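Local coordinates for protein beta-glucoside phosphorylase BglX (Unidentified, PDB 5VQE) that probably cleaves beta-glucosides by phosphorolysis, as a member of glycoside hydrolase family 3, and holds a 2-fluoroglucose in its sugar pocket here, at residues A118-S123 against P169-R174. Numbering follows the deposited sequence.
Sequences ATDDES and PERIIR
Asp120 OD1 takes two arginine donors from helix 169-184, one from Arg171 and one from Arg174. The three residues form a surface salt-bridge network in the TIM-barrel-type domain of this family 3 enzyme. It ties the turn between helices 113-119 and 122-138 to the start of helix 169-184. Arg171 NE gives the shorter bond, 2.8 Å to Asp120 OD1, and it is nearly straight at 173°. The oxygen lies in the guanidinium plane of Arg171, but the donor comes in from above the carboxylate plane. Arg174 NH2 reaches the syn lone pair of Asp120 OD1 at 3.2 Å, a more bent bond of 148°. Asp120 has left the helix with positive phi, and its CG stands anti to the backbone N (chi1 -156°), which carries OD1 across to the arginines. A water donates to Asp120 OD1 at 3.2 Å. It also lies at the guanidinium edge of Arg174, though its approach to NE is so short that this link is doubtful. The guanidinium of Arg174 also lies over its own helix, with Arg171 CA 3.7 Å above the centre of its plane. With Asp120 replaced by an alanine, both arginines would probably lose their shared acceptor, and the Arg171 side chain would be freer to turn.

Asp121 is the N-cap of helix 122-138. Its OD1 accepts from Ser123 N and Ser123 OG, both on one face of the carboxylate. Just before it, Thr119 OG1 accepts from Asp121 N in an ST turn. Glu122 points its CB toward helix 169-184, and its OE2 comes within 3.9 Å of Arg174 CD. Its OE1 also forms a salt bridge with Arg181, about two turns further along helix 169-184. A second water donates to Glu122 OE1 at 2.6 Å and to the backbone Arg174 O at 2.9 Å.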
loop_
_atom_site.group_PDB
_atom_site.type_symbol
_atom_site.label_atom_id
_atom_site.label_comp_id
_atom_site.label_asym_id
_atom_site.label_seq_id
_atom_site.Cartn_x
_atom_site.Cartn_y
_atom_site.Cartn_z
ATOM N N ALA A 118 -1.027 10.956 10.792
ATOM C CA ALA A 118 -0.435 11.979 11.651
ATOM C C ALA A 118 -1.289 13.242 11.719
ATOM O O ALA A 118 -1.198 13.990 12.703
ATOM C CB ALA A 118 0.969 12.315 11.160
ATOM N N THR A 119 -2.110 13.517 10.698
ATOM C CA THR A 119 -3.057 14.625 10.819
ATOM C C THR A 119 -4.096 14.354 11.899
ATOM O O THR A 119 -4.697 15.301 12.423
ATOM C CB THR A 119 -3.793 14.911 9.499
ATOM O OG1 THR A 119 -4.810 13.922 9.271
ATOM C CG2 THR A 119 -2.839 14.957 8.301
ATOM N N ASP A 120 -4.309 13.082 12.239
ATOM C CA ASP A 120 -5.363 12.636 13.159
ATOM C C ASP A 120 -6.729 13.202 12.783
ATOM O O ASP A 120 -7.592 13.402 13.639
ATOM C CB ASP A 120 -5.026 12.976 14.610
ATOM C CG ASP A 120 -5.746 12.070 15.596
ATOM O OD1 ASP A 120 -6.076 10.918 15.227
ATOM O OD2 ASP A 120 -5.994 12.505 16.739
ATOM N N ASP A 121 -6.948 13.439 11.498
ATOM C CA ASP A 121 -8.233 13.905 10.992
ATOM C C ASP A 121 -8.713 12.925 9.930
ATOM O O ASP A 121 -8.132 12.849 8.845
ATOM C CB ASP A 121 -8.115 15.309 10.416
ATOM C CG ASP A 121 -9.451 15.881 10.012
ATOM O OD1 ASP A 121 -10.416 15.093 9.854
ATOM O OD2 ASP A 121 -9.533 17.118 9.860
ATOM N N GLU A 122 -9.791 12.199 10.222
ATOM C CA GLU A 122 -10.263 11.206 9.268
ATOM C C GLU A 122 -10.709 11.841 7.957
ATOM O O GLU A 122 -10.743 11.155 6.932
ATOM C CB GLU A 122 -11.390 10.375 9.880
ATOM C CG GLU A 122 -12.622 11.141 10.247
ATOM C CD GLU A 122 -13.554 10.310 11.103
ATOM O OE1 GLU A 122 -14.466 9.677 10.531
ATOM O OE2 GLU A 122 -13.354 10.270 12.338
ATOM N N SER A 123 -11.020 13.137 7.946
ATOM C CA SER A 123 -11.295 13.788 6.671
ATOM C C SER A 123 -10.085 13.718 5.744
ATOM O O SER A 123 -10.247 13.682 4.517
ATOM C CB SER A 123 -11.717 15.247 6.888
ATOM O OG SER A 123 -10.613 16.052 7.264
ATOM N N PRO A 169 -5.072 0.683 16.931
ATOM C CA PRO A 169 -6.222 0.100 16.220
ATOM C C PRO A 169 -7.400 1.042 16.047
ATOM O O PRO A 169 -8.062 1.008 15.006
ATOM C CB PRO A 169 -6.578 -1.104 17.099
ATOM C CG PRO A 169 -5.286 -1.519 17.661
ATOM C CD PRO A 169 -4.537 -0.244 17.942
ATOM N N GLU A 170 -7.700 1.881 17.036
ATOM C CA GLU A 170 -8.865 2.747 16.900
ATOM C C GLU A 170 -8.658 3.779 15.796
ATOM O O GLU A 170 -9.589 4.082 15.045
ATOM C CB GLU A 170 -9.186 3.411 18.243
ATOM C CG GLU A 170 -9.457 2.395 19.361
ATOM C CD GLU A 170 -10.490 1.345 18.968
ATOM O OE1 GLU A 170 -11.604 1.735 18.563
ATOM O OE2 GLU A 170 -10.184 0.132 19.056
ATOM N N ARG A 171 -7.437 4.295 15.648
ATOM C CA ARG A 171 -7.167 5.243 14.569
ATOM C C ARG A 171 -7.174 4.540 13.213
ATOM O O ARG A 171 -7.681 5.086 12.224
ATOM C CB ARG A 171 -5.835 5.961 14.812
ATOM C CG ARG A 171 -5.518 7.006 13.758
ATOM C CD ARG A 171 -4.301 7.884 14.085
ATOM N NE ARG A 171 -4.437 8.613 15.348
ATOM C CZ ARG A 171 -3.802 8.316 16.479
ATOM N NH1 ARG A 171 -2.956 7.294 16.544
ATOM N NH2 ARG A 171 -4.004 9.058 17.561
ATOM N N ILE A 172 -6.625 3.326 13.147
ATOM C CA ILE A 172 -6.674 2.554 11.908
ATOM C C ILE A 172 -8.117 2.386 11.452
ATOM O O ILE A 172 -8.436 2.567 10.268
ATOM C CB ILE A 172 -5.977 1.195 12.094
ATOM C CG1 ILE A 172 -4.481 1.405 12.358
ATOM C CG2 ILE A 172 -6.160 0.315 10.864
ATOM C CD1 ILE A 172 -3.805 0.231 13.047
ATOM N N ILE A 173 -9.010 2.019 12.383
ATOM C CA ILE A 173 -10.421 1.838 12.045
ATOM C C ILE A 173 -11.008 3.138 11.509
ATOM O O ILE A 173 -11.683 3.149 10.472
ATOM C CB ILE A 173 -11.205 1.319 13.269
ATOM C CG1 ILE A 173 -10.763 -0.112 13.613
ATOM C CG2 ILE A 173 -12.709 1.370 13.034
ATOM C CD1 ILE A 173 -11.283 -0.638 14.948
ATOM N N ARG A 174 -10.761 4.257 12.205
ATOM C CA ARG A 174 -11.299 5.547 11.764
ATOM C C ARG A 174 -10.822 5.886 10.359
ATOM O O ARG A 174 -11.613 6.263 9.484
ATOM C CB ARG A 174 -10.870 6.676 12.708
ATOM C CG ARG A 174 -11.406 6.629 14.106
ATOM C CD ARG A 174 -11.298 8.004 14.774
ATOM N NE ARG A 174 -9.931 8.448 15.060
ATOM C CZ ARG A 174 -9.211 8.048 16.108
ATOM N NH1 ARG A 174 -9.702 7.156 16.969
ATOM N NH2 ARG A 174 -7.987 8.530 16.290
HETATM O O HOH W 1 -8.913 10.355 13.796
HETATM O O HOH W 2 -14.271 7.211 9.893
#